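Local coordinates for dihydroorotase (PDB 2OGJ), which catalyses, in vitro, the zinc-dependent deacetylation of acetyl-(R)-mandelate and, less efficiently, of acetyl glycolate, at residues A[114-118]-A[167-171]; A[191-195]-A[222-227]; A[201-205]-A[331-335]; A[279-285]-A[311-316]. All coordinates share one frame; numbering follows the deposited sequence.

Contact 1 of 4, residues A[114-118]-A[167-171]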
loop_
_atom_site.group_PDB
_atom_site.type_symbol
_atom_site.label_atom_id
_atom_site.label_comp_id
_atom_site.label_asym_id
_atom_site.label_seq_id
_atom_site.Cartn_x
_atom_site.Cartn_y
_atom_site.Cartn_z
ATOM N N PHE A 114 -20.446 4.934 17.435
ATOM C CA PHE A 114 -21.820 4.484 17.574
ATOM C C PHE A 114 -22.462 5.084 18.825
ATOM O O PHE A 114 -23.661 5.363 18.838
ATOM C CB PHE A 114 -21.928 2.952 17.649
ATOM C CG PHE A 114 -23.355 2.460 17.753
ATOM C CD1 PHE A 114 -24.132 2.282 16.607
ATOM C CD2 PHE A 114 -23.951 2.267 19.001
ATOM C CE1 PHE A 114 -25.489 1.921 16.698
ATOM C CE2 PHE A 114 -25.302 1.910 19.115
ATOM C CZ PHE A 114 -26.082 1.734 17.960
ATOM N N HIS A 115 -21.676 5.269 19.884
ATOM C CA HIS A 115 -22.225 5.849 21.106
ATOM C C HIS A 115 -22.767 7.245 20.759
ATOM O O HIS A 115 -23.744 7.701 21.337
ATOM C CB HIS A 115 -21.154 5.911 22.211
ATOM C CG HIS A 115 -20.023 6.843 21.919
ATOM N ND1 HIS A 115 -19.094 6.603 20.932
ATOM C CD2 HIS A 115 -19.709 8.048 22.446
ATOM C CE1 HIS A 115 -18.258 7.623 20.859
ATOM N NE2 HIS A 115 -18.611 8.515 21.767
ATOM N N GLY A 116 -22.145 7.896 19.780
ATOM C CA GLY A 116 -22.604 9.199 19.350
ATOM C C GLY A 116 -23.948 9.052 18.666
ATOM O O GLY A 116 -24.851 9.857 18.875
ATOM N N PHE A 117 -24.095 8.018 17.851
ATOM C CA PHE A 117 -25.343 7.784 17.160
ATOM C C PHE A 117 -26.447 7.532 18.181
ATOM O O PHE A 117 -27.532 8.087 18.076
ATOM C CB PHE A 117 -25.206 6.571 16.241
ATOM C CG PHE A 117 -26.436 6.281 15.413
ATOM C CD1 PHE A 117 -26.755 7.073 14.320
ATOM C CD2 PHE A 117 -27.262 5.208 15.718
ATOM C CE1 PHE A 117 -27.872 6.809 13.541
ATOM C CE2 PHE A 117 -28.399 4.937 14.929
ATOM C CZ PHE A 117 -28.693 5.741 13.847
ATOM N N ARG A 118 -26.164 6.710 19.181
ATOM C CA ARG A 118 -27.155 6.384 20.203
ATOM C C ARG A 118 -27.675 7.606 20.957
ATOM O O ARG A 118 -28.880 7.779 21.138
ATOM C CB ARG A 118 -26.556 5.391 21.205
ATOM C CG ARG A 118 -27.568 4.823 22.207
ATOM C CD ARG A 118 -26.917 4.057 23.346
ATOM N NE ARG A 118 -25.974 4.905 24.061
ATOM C CZ ARG A 118 -24.683 4.618 24.206
ATOM N NH1 ARG A 118 -24.186 3.497 23.692
ATOM N NH2 ARG A 118 -23.885 5.460 24.844
ATOM N N ASN A 167 -24.665 -2.486 23.182
ATOM C CA ASN A 167 -25.798 -1.930 22.447
ATOM C C ASN A 167 -26.651 -2.943 21.710
ATOM O O ASN A 167 -27.197 -2.640 20.648
ATOM C CB ASN A 167 -25.324 -0.880 21.442
ATOM C CG ASN A 167 -24.478 0.187 22.073
ATOM O OD1 ASN A 167 -23.260 0.077 22.090
ATOM N ND2 ASN A 167 -25.115 1.216 22.615
ATOM N N SER A 168 -26.776 -4.140 22.267
ATOM C CA SER A 168 -27.578 -5.181 21.636
ATOM C C SER A 168 -29.037 -4.759 21.450
ATOM O O SER A 168 -29.751 -5.309 20.609
ATOM C CB SER A 168 -27.487 -6.477 22.450
ATOM O OG SER A 168 -27.456 -6.199 23.843
ATOM N N GLU A 169 -29.473 -3.777 22.232
ATOM C CA GLU A 169 -30.846 -3.267 22.140
ATOM C C GLU A 169 -30.976 -2.324 20.936
ATOM O O GLU A 169 -32.086 -2.002 20.496
ATOM C CB GLU A 169 -31.225 -2.484 23.407
ATOM C CG GLU A 169 -30.478 -2.916 24.662
ATOM C CD GLU A 169 -29.067 -2.300 24.783
ATOM O OE1 GLU A 169 -28.950 -1.078 25.030
ATOM O OE2 GLU A 169 -28.070 -3.042 24.634
ATOM N N HIS A 170 -29.839 -1.894 20.397
ATOM C CA HIS A 170 -29.853 -0.955 19.291
ATOM C C HIS A 170 -29.284 -1.466 17.979
ATOM O O HIS A 170 -29.740 -1.073 16.896
ATOM C CB HIS A 170 -29.110 0.323 19.700
ATOM C CG HIS A 170 -29.628 0.948 20.961
ATOM N ND1 HIS A 170 -30.964 1.236 21.162
ATOM C CD2 HIS A 170 -28.986 1.350 22.083
ATOM C CE1 HIS A 170 -31.120 1.785 22.352
ATOM N NE2 HIS A 170 -29.935 1.865 22.931
ATOM N N ILE A 171 -28.269 -2.319 18.076
ATOM C CA ILE A 171 -27.607 -2.867 16.897
ATOM C C ILE A 171 -28.255 -4.190 16.487
ATOM O O ILE A 171 -28.302 -5.136 17.272
ATOM C CB ILE A 171 -26.106 -3.058 17.187
ATOM C CG1 ILE A 171 -25.479 -1.696 17.477
ATOM C CG2 ILE A 171 -25.414 -3.777 16.043
ATOM C CD1 ILE A 171 -24.014 -1.755 17.769
#

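Contact 2 of 4, residues A[191-195]-A[222-227]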
loop_
_atom_site.group_PDB
_atom_site.type_symbol
_atom_site.label_atom_id
_atom_site.label_comp_id
_atom_site.label_asym_id
_atom_site.label_seq_id
_atom_site.Cartn_x
_atom_site.Cartn_y
_atom_site.Cartn_z
ATOM N N VAL A 191 -16.076 -9.414 3.250
ATOM C CA VAL A 191 -17.406 -10.018 3.350
ATOM C C VAL A 191 -17.295 -11.320 4.151
ATOM O O VAL A 191 -18.160 -11.624 4.988
ATOM C CB VAL A 191 -18.007 -10.366 1.955
ATOM C CG1 VAL A 191 -19.427 -10.855 2.121
ATOM C CG2 VAL A 191 -17.978 -9.171 1.040
ATOM N N LYS A 192 -16.243 -12.101 3.892
ATOM C CA LYS A 192 -16.087 -13.347 4.626
ATOM C C LYS A 192 -15.859 -12.994 6.085
ATOM O O LYS A 192 -16.490 -13.562 6.976
ATOM C CB LYS A 192 -14.922 -14.180 4.075
ATOM C CG LYS A 192 -15.172 -14.736 2.658
ATOM C CD LYS A 192 -14.481 -16.082 2.409
ATOM C CE LYS A 192 -14.909 -17.153 3.460
ATOM N NZ LYS A 192 -16.407 -17.373 3.618
ATOM N N LEU A 193 -14.977 -12.031 6.326
ATOM C CA LEU A 193 -14.692 -11.576 7.682
ATOM C C LEU A 193 -15.983 -11.118 8.332
ATOM O O LEU A 193 -16.263 -11.426 9.502
ATOM C CB LEU A 193 -13.705 -10.411 7.641
ATOM C CG LEU A 193 -12.224 -10.769 7.685
ATOM C CD1 LEU A 193 -11.396 -9.622 7.131
ATOM C CD2 LEU A 193 -11.846 -11.074 9.127
ATOM N N GLY A 194 -16.757 -10.360 7.557
ATOM C CA GLY A 194 -18.027 -9.869 8.045
ATOM C C GLY A 194 -18.877 -11.027 8.517
ATOM O O GLY A 194 -19.407 -11.007 9.631
ATOM N N LYS A 195 -19.000 -12.048 7.673
ATOM C CA LYS A 195 -19.800 -13.218 8.000
ATOM C C LYS A 195 -19.316 -13.910 9.282
ATOM O O LYS A 195 -20.114 -14.394 10.092
ATOM C CB LYS A 195 -19.784 -14.185 6.817
ATOM C CG LYS A 195 -20.705 -15.371 6.996
ATOM C CD LYS A 195 -22.137 -14.909 7.162
ATOM C CE LYS A 195 -23.026 -16.062 7.552
ATOM N NZ LYS A 195 -24.436 -15.633 7.708
ATOM N N ILE A 222 -21.459 -16.619 0.005
ATOM C CA ILE A 222 -21.093 -16.565 1.418
ATOM C C ILE A 222 -22.256 -16.274 2.382
ATOM O O ILE A 222 -22.206 -16.650 3.551
ATOM C CB ILE A 222 -19.918 -15.552 1.640
ATOM C CG1 ILE A 222 -19.875 -15.085 3.087
ATOM C CG2 ILE A 222 -20.037 -14.397 0.706
ATOM C CD1 ILE A 222 -19.241 -16.094 4.013
ATOM N N LEU A 223 -23.311 -15.629 1.904
ATOM C CA LEU A 223 -24.455 -15.323 2.757
ATOM C C LEU A 223 -25.259 -16.564 3.133
ATOM O O LEU A 223 -25.042 -17.644 2.595
ATOM C CB LEU A 223 -25.372 -14.318 2.061
ATOM C CG LEU A 223 -25.179 -12.832 2.366
ATOM C CD1 LEU A 223 -23.721 -12.422 2.273
ATOM C CD2 LEU A 223 -26.023 -12.048 1.395
ATOM N N GLY A 224 -26.206 -16.395 4.048
ATOM C CA GLY A 224 -27.033 -17.502 4.509
ATOM C C GLY A 224 -28.366 -16.992 5.047
ATOM O O GLY A 224 -28.616 -15.790 5.038
ATOM N N PRO A 225 -29.240 -17.899 5.519
ATOM C CA PRO A 225 -30.554 -17.548 6.059
ATOM C C PRO A 225 -30.582 -16.328 6.974
ATOM O O PRO A 225 -29.796 -16.237 7.932
ATOM C CB PRO A 225 -30.960 -18.817 6.792
ATOM C CG PRO A 225 -30.463 -19.860 5.897
ATOM C CD PRO A 225 -29.064 -19.364 5.541
ATOM N N GLY A 226 -31.498 -15.399 6.681
ATOM C CA GLY A 226 -31.636 -14.194 7.488
ATOM C C GLY A 226 -30.796 -13.023 7.005
ATOM O O GLY A 226 -31.128 -11.859 7.258
ATOM N N ASP A 227 -29.700 -13.327 6.317
ATOM C CA ASP A 227 -28.833 -12.284 5.787
ATOM C C ASP A 227 -29.612 -11.467 4.766
ATOM O O ASP A 227 -30.599 -11.931 4.184
ATOM C CB ASP A 227 -27.585 -12.880 5.130
ATOM C CG ASP A 227 -26.503 -13.233 6.129
ATOM O OD1 ASP A 227 -25.456 -13.731 5.675
ATOM O OD2 ASP A 227 -26.683 -13.013 7.351
#

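Contact 3 of 4, residues A[201-205]-A[331-335]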
loop_
_atom_site.group_PDB
_atom_site.type_symbol
_atom_site.label_atom_id
_atom_site.label_comp_id
_atom_site.label_asym_id
_atom_site.label_seq_id
_atom_site.Cartn_x
_atom_site.Cartn_y
_atom_site.Cartn_z
ATOM N N LEU A 201 -21.497 -12.954 16.680
ATOM C CA LEU A 201 -22.474 -12.106 17.368
ATOM C C LEU A 201 -23.852 -12.716 17.316
ATOM O O LEU A 201 -24.734 -12.342 18.089
ATOM C CB LEU A 201 -22.511 -10.700 16.743
ATOM C CG LEU A 201 -21.250 -9.855 16.963
ATOM C CD1 LEU A 201 -21.309 -8.576 16.164
ATOM C CD2 LEU A 201 -21.108 -9.559 18.452
ATOM N N LYS A 202 -24.019 -13.675 16.414
ATOM C CA LYS A 202 -25.301 -14.347 16.229
ATOM C C LYS A 202 -26.295 -13.307 15.731
ATOM O O LYS A 202 -27.410 -13.192 16.242
ATOM C CB LYS A 202 -25.786 -14.969 17.546
ATOM C CG LYS A 202 -24.848 -16.047 18.093
ATOM C CD LYS A 202 -25.425 -16.751 19.322
ATOM C CE LYS A 202 -25.712 -15.763 20.442
ATOM N NZ LYS A 202 -26.471 -16.411 21.542
ATOM N N VAL A 203 -25.883 -12.576 14.700
ATOM C CA VAL A 203 -26.695 -11.508 14.144
ATOM C C VAL A 203 -26.692 -11.524 12.601
ATOM O O VAL A 203 -25.764 -12.039 11.971
ATOM C CB VAL A 203 -26.166 -10.159 14.712
ATOM C CG1 VAL A 203 -25.018 -9.628 13.848
ATOM C CG2 VAL A 203 -27.303 -9.166 14.888
ATOM N N PRO A 204 -27.741 -10.974 11.969
ATOM C CA PRO A 204 -27.781 -10.970 10.506
ATOM C C PRO A 204 -26.817 -9.986 9.865
ATOM O O PRO A 204 -26.357 -9.054 10.506
ATOM C CB PRO A 204 -29.235 -10.644 10.207
ATOM C CG PRO A 204 -29.600 -9.762 11.352
ATOM C CD PRO A 204 -29.006 -10.477 12.524
HETATM N N MSE A 205 -26.534 -10.195 8.586
HETATM C CA MSE A 205 -25.607 -9.340 7.859
HETATM C C MSE A 205 -26.249 -8.726 6.612
HETATM O O MSE A 205 -26.799 -9.441 5.778
HETATM C CB MSE A 205 -24.376 -10.161 7.452
HETATM C CG MSE A 205 -23.213 -9.334 6.935
HETATM SE SE MSE A 205 -21.852 -10.353 6.370
HETATM C CE MSE A 205 -20.915 -9.173 5.504
ATOM N N SER A 331 -38.997 -8.679 10.644
ATOM C CA SER A 331 -38.455 -9.981 11.002
ATOM C C SER A 331 -36.929 -9.921 11.035
ATOM O O SER A 331 -36.303 -10.538 11.896
ATOM C CB SER A 331 -38.916 -11.042 10.002
ATOM O OG SER A 331 -38.778 -10.574 8.674
ATOM N N VAL A 332 -36.340 -9.176 10.102
ATOM C CA VAL A 332 -34.893 -9.057 10.047
ATOM C C VAL A 332 -34.357 -8.422 11.322
ATOM O O VAL A 332 -33.324 -8.842 11.846
ATOM C CB VAL A 332 -34.425 -8.180 8.862
ATOM C CG1 VAL A 332 -32.885 -8.093 8.855
ATOM C CG2 VAL A 332 -34.948 -8.739 7.563
ATOM N N ILE A 333 -35.055 -7.409 11.825
ATOM C CA ILE A 333 -34.574 -6.742 13.022
ATOM C C ILE A 333 -35.155 -7.307 14.302
ATOM O O ILE A 333 -34.936 -6.775 15.391
ATOM C CB ILE A 333 -34.801 -5.206 12.946
ATOM C CG1 ILE A 333 -36.242 -4.895 12.584
ATOM C CG2 ILE A 333 -33.864 -4.600 11.910
ATOM C CD1 ILE A 333 -36.551 -3.434 12.590
ATOM N N ARG A 334 -35.876 -8.410 14.167
ATOM C CA ARG A 334 -36.481 -9.073 15.305
ATOM C C ARG A 334 -37.474 -8.169 16.015
ATOM O O ARG A 334 -37.526 -8.126 17.245
ATOM C CB ARG A 334 -35.389 -9.557 16.275
ATOM C CG ARG A 334 -34.547 -10.712 15.715
ATOM C CD ARG A 334 -33.241 -10.928 16.480
ATOM N NE ARG A 334 -32.299 -11.772 15.732
ATOM C CZ ARG A 334 -30.996 -11.879 16.003
ATOM N NH1 ARG A 334 -30.451 -11.196 17.014
ATOM N NH2 ARG A 334 -30.230 -12.664 15.252
ATOM N N LEU A 335 -38.256 -7.438 15.230
ATOM C CA LEU A 335 -39.284 -6.558 15.771
ATOM C C LEU A 335 -40.576 -7.355 15.771
ATOM O O LEU A 335 -41.041 -7.786 14.709
ATOM C CB LEU A 335 -39.457 -5.317 14.896
ATOM C CG LEU A 335 -40.580 -4.367 15.321
ATOM C CD1 LEU A 335 -40.391 -3.989 16.794
ATOM C CD2 LEU A 335 -40.581 -3.122 14.414
#

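Contact 4 of 4, residues A[279-285]-A[311-316]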
loop_
_atom_site.group_PDB
_atom_site.type_symbol
_atom_site.label_atom_id
_atom_site.label_comp_id
_atom_site.label_asym_id
_atom_site.label_seq_id
_atom_site.Cartn_x
_atom_site.Cartn_y
_atom_site.Cartn_z
ATOM N N ILE A 279 -39.924 -9.440 -11.142
ATOM C CA ILE A 279 -41.274 -9.738 -10.677
ATOM C C ILE A 279 -42.080 -10.589 -11.659
ATOM O O ILE A 279 -42.883 -11.432 -11.245
ATOM C CB ILE A 279 -42.024 -8.428 -10.324
ATOM C CG1 ILE A 279 -41.314 -7.752 -9.147
ATOM C CG2 ILE A 279 -43.476 -8.714 -9.941
ATOM C CD1 ILE A 279 -41.686 -6.287 -8.927
ATOM N N ALA A 280 -41.863 -10.386 -12.953
ATOM C CA ALA A 280 -42.571 -11.190 -13.952
ATOM C C ALA A 280 -42.137 -12.664 -13.869
ATOM O O ALA A 280 -42.881 -13.563 -14.256
ATOM C CB ALA A 280 -42.307 -10.647 -15.353
ATOM N N ARG A 281 -40.927 -12.900 -13.363
ATOM C CA ARG A 281 -40.411 -14.259 -13.220
ATOM C C ARG A 281 -40.644 -14.789 -11.811
ATOM O O ARG A 281 -40.052 -15.803 -11.421
ATOM C CB ARG A 281 -38.910 -14.319 -13.522
ATOM C CG ARG A 281 -38.514 -14.034 -14.971
ATOM C CD ARG A 281 -37.449 -15.043 -15.402
ATOM N NE ARG A 281 -36.214 -14.439 -15.899
ATOM C CZ ARG A 281 -35.031 -15.054 -15.870
ATOM N NH1 ARG A 281 -34.934 -16.280 -15.363
ATOM N NH2 ARG A 281 -33.947 -14.450 -16.346
ATOM N N GLY A 282 -41.491 -14.097 -11.054
ATOM C CA GLY A 282 -41.803 -14.524 -9.702
ATOM C C GLY A 282 -40.824 -14.104 -8.615
ATOM O O GLY A 282 -41.013 -14.476 -7.453
ATOM N N LEU A 283 -39.691 -13.363 -8.980
ATOM C CA LEU A 283 -38.771 -12.940 -7.924
ATOM C C LEU A 283 -39.146 -11.578 -7.358
ATOM O O LEU A 283 -38.977 -10.533 -8.004
ATOM C CB LEU A 283 -37.317 -12.904 -8.419
ATOM C CG LEU A 283 -36.253 -12.678 -7.326
ATOM C CD1 LEU A 283 -36.423 -13.705 -6.202
ATOM C CD2 LEU A 283 -34.846 -12.766 -7.943
ATOM N N LEU A 284 -39.676 -11.604 -6.142
ATOM C CA LEU A 284 -40.076 -10.389 -5.453
ATOM C C LEU A 284 -39.037 -9.969 -4.424
ATOM O O LEU A 284 -38.258 -10.794 -3.921
ATOM C CB LEU A 284 -41.402 -10.611 -4.728
ATOM C CG LEU A 284 -42.672 -10.187 -5.446
ATOM C CD1 LEU A 284 -42.709 -10.773 -6.844
ATOM C CD2 LEU A 284 -43.847 -10.628 -4.617
ATOM N N PRO A 285 -38.984 -8.672 -4.120
ATOM C CA PRO A 285 -37.996 -8.290 -3.117
ATOM C C PRO A 285 -38.610 -8.631 -1.756
ATOM O O PRO A 285 -39.826 -8.559 -1.580
ATOM C CB PRO A 285 -37.825 -6.789 -3.357
ATOM C CG PRO A 285 -39.160 -6.374 -3.866
ATOM C CD PRO A 285 -39.509 -7.494 -4.823
ATOM N N LEU A 311 -42.597 -0.092 -6.962
ATOM C CA LEU A 311 -42.691 -1.543 -6.942
ATOM C C LEU A 311 -44.097 -1.954 -7.335
ATOM O O LEU A 311 -44.290 -2.911 -8.076
ATOM C CB LEU A 311 -42.347 -2.091 -5.557
ATOM C CG LEU A 311 -40.884 -2.458 -5.286
ATOM C CD1 LEU A 311 -40.402 -3.415 -6.373
ATOM C CD2 LEU A 311 -40.013 -1.202 -5.227
ATOM N N LEU A 312 -45.082 -1.221 -6.837
ATOM C CA LEU A 312 -46.476 -1.500 -7.163
ATOM C C LEU A 312 -46.704 -1.305 -8.656
ATOM O O LEU A 312 -47.546 -1.969 -9.244
ATOM C CB LEU A 312 -47.417 -0.555 -6.404
ATOM C CG LEU A 312 -48.902 -0.895 -6.519
ATOM C CD1 LEU A 312 -49.188 -2.095 -5.636
ATOM C CD2 LEU A 312 -49.748 0.273 -6.071
ATOM N N SER A 313 -45.953 -0.382 -9.252
ATOM C CA SER A 313 -46.079 -0.075 -10.669
ATOM C C SER A 313 -45.470 -1.142 -11.564
ATOM O O SER A 313 -45.835 -1.246 -12.729
ATOM C CB SER A 313 -45.430 1.276 -10.979
ATOM O OG SER A 313 -44.024 1.152 -11.104
ATOM N N VAL A 314 -44.525 -1.919 -11.048
ATOM C CA VAL A 314 -43.936 -2.972 -11.869
ATOM C C VAL A 314 -44.490 -4.324 -11.460
ATOM O O VAL A 314 -43.800 -5.343 -11.472
ATOM C CB VAL A 314 -42.392 -2.984 -11.816
ATOM C CG1 VAL A 314 -41.838 -1.809 -12.627
ATOM C CG2 VAL A 314 -41.915 -2.932 -10.380
ATOM N N ASP A 315 -45.758 -4.288 -11.073
ATOM C CA ASP A 315 -46.523 -5.463 -10.719
ATOM C C ASP A 315 -46.242 -6.245 -9.452
ATOM O O ASP A 315 -46.210 -7.472 -9.476
ATOM C CB ASP A 315 -46.516 -6.428 -11.900
ATOM C CG ASP A 315 -47.903 -6.873 -12.288
ATOM O OD1 ASP A 315 -48.743 -5.995 -12.579
ATOM O OD2 ASP A 315 -48.154 -8.097 -12.306
HETATM N N MSE A 316 -46.043 -5.559 -8.344
HETATM C CA MSE A 316 -45.844 -6.267 -7.096
HETATM C C MSE A 316 -47.224 -6.113 -6.481
HETATM O O MSE A 316 -47.673 -4.999 -6.218
HETATM C CB MSE A 316 -44.783 -5.572 -6.238
HETATM C CG MSE A 316 -44.170 -6.434 -5.135
HETATM SE SE MSE A 316 -42.749 -5.676 -4.286
HETATM C CE MSE A 316 -42.814 -6.579 -2.751
#

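Contact 1 of 4, residues A[114-118]-A[167-171]
The F114 ring is met by three side chains of 167-171, each from its own direction. I171 lies over one face, its CG1 3.9 Å from the ring centroid and 26° off the normal, a CH-pi contact displaced toward the rim and nearest CZ. H170 comes in at the edge, its CB 3.8 Å from F114 CZ and close to the ring plane. N167 slides past the ring in the opposite sense, with CG 3.5 Å from F114 CE2 and the amide plane steeply inclined to the phenyl. F114 reaches all three because its CG stands anti to the backbone N (chi1 -178°), carrying the ring off the helix toward the loop.

In the TIM barrel of this amidohydrolase, helix 114-122 follows strand 100-106, while 167-171 carries the chain from helix 157-165 into strand 171-173. The F114 ring also packs on C163 of helix 157-165, on A131 of the intervening strand 128-132 and on L133.

R118, one helical turn further on, lies across H170. A bend at chi3 (58°) turns its guanidinium toward N167, and the two flat groups end nearly coplanar, with R118 NH1 3.7 Å from N167 CG. Its aliphatic part crosses the imidazole, R118 CD being 3.6 Å from H170 CD2. Behind these side chains the loop folds tightly on itself: N167 O accepts the backbone N-H of H170 at 2.8 Å from its N and also that of I171. Elsewhere on the same helical turn, H115 NE2 hydrogen-bonds to H82 O of the second subunit.

Contact 2 of 4, residues A[191-195]-A[222-227]
V191 begins the contact by setting its CG1 3.9 Å from I222 CG2, at the place where helix 189-201 of the TIM barrel passes the end of helix 216-222 and the turn leading into strand 228-230. K192 follows on the outer flank. Its chain bends repeatedly and brings the amino end round to the CD1 end of I222, a side chain thus touched by three helical residues; K192 also packs against E218 of the third subunit. The next residue to take part is K195, one turn beyond V191.

K195 does two jobs. Its CB and CG slide along I222 in the opposite sense, with K195 CG 3.4 Å from I222 CD1. A single bend at chi2 (60°) then sends the otherwise extended chain past the I222 carbonyl to D227, the last residue of a type II beta turn, G224 to D227, closed by D227 N to G224 O at 3.0 Å. The ammonium forms a salt bridge there. One carboxylate oxygen accepts twice from the same face of its plane: K195 NZ arrives on the syn side of D227 OD1 at 3.0 Å, and G224 N, 3.2 Å from D227 OD1, sits well above the plane.

Contact 3 of 4, residues A[201-205]-A[331-335]
R334 leaves its backbone with CG beside the N and anti to the carbonyl carbon (chi1 -69°), then runs extended from CG to NE, and this straight reach delivers its guanidinium to K202 and P204. Both segments are helix endings of the TIM barrel, each closed by a Schellman motif: K202, with positive phi, is the C-prime residue of helix 189-201, and R334, also with positive phi, that of helix 327-332. The contact therefore ties one helix terminus to another, far apart in sequence. R334 N completes part of its own motif by bonding to S331 O at 3.1 Å.

P204 and V332 meet beside the arginine. P204 CG lies 3.9 Å from the carbonyl oxygen V332 O; its apolar contact with V332 CG1, at 4.5 Å, is loose, and V332 packs in turn on F286. Beyond P204 the chain enters barrel strand 206-209, and a backbone hydrogen bond already joins P204 to L174.

P204 CD lies over one face of the guanidinium, 3.7 Å from R334 NH2. The edge of the same group is used for the polar contact: R334 NH2 donates to K202 O at 3.0 Å along a nearly straight N-H...O path (166°), with the oxygen close to the guanidinium plane and the donor tilted 26° from the carbonyl plane.

Contact 4 of 4, residues A[279-285]-A[311-316]
I279 rests its CD1 against L311 and V314 together, 4.1 Å from L311 CD1 and 3.7 Å from V314 CG2, crossing V314 at about a right angle. The V314 methyl involved, CG2, sits between its own backbone N and carbonyl carbon. M316 adds a further neighbour through its CB, also alongside I279 CD1.

Apolar packing carries most of the contact, I279 also lying against the backbone carbonyls of V314 and D315, and no hydrogen bond crosses between the segments. It joins the C-terminal ends of helices 272-280 and 304-313 in the TIM barrel. A Schellman motif ends the first of these at G282, whose positive phi turns the chain back so that L284 and P285 approach the second helix end from another direction than I279. From P285 the chain runs on to D291, a zinc ligand.

The selenomethionine M316 reaches across to the first segment: with CG anti to the backbone N (chi1 -161°) and the rest extended, it first passes L284, CG to CG at 4.1 Å, and then meets P285 tip to tip. There M316 SE is 3.7 Å from P285 CG, and M316 CE is 3.8 Å from the same P285 CG. L311 CD1 meets P285 CG at 4.1 Å, while P285 also packs on F233 and I263, and M316 on V321 of helix 318-323.

All four contacts belong to one TIM-barrel domain, where they join helices and the loops at helix ends. Contacts 1 and 2 follow in series along the chain, their centres 22 Å apart. Contacts 2 and 3 alternate in sequence and touch: both draw on helix 189-201, and D227 OD2 lies 3.1 Å from M205 N in a probable hydrogen bond, beside strand 206-209, which holds the zinc ligand H208, and strand 228-230, which the ligand H231 follows. Contact 4 falls in sequence between the segments of contact 3, yet their centres are 25 Å apart. Contacts 1 and 4, 35 Å apart, lie on opposite sides of the chain's centre, so the set spans much of the barrel.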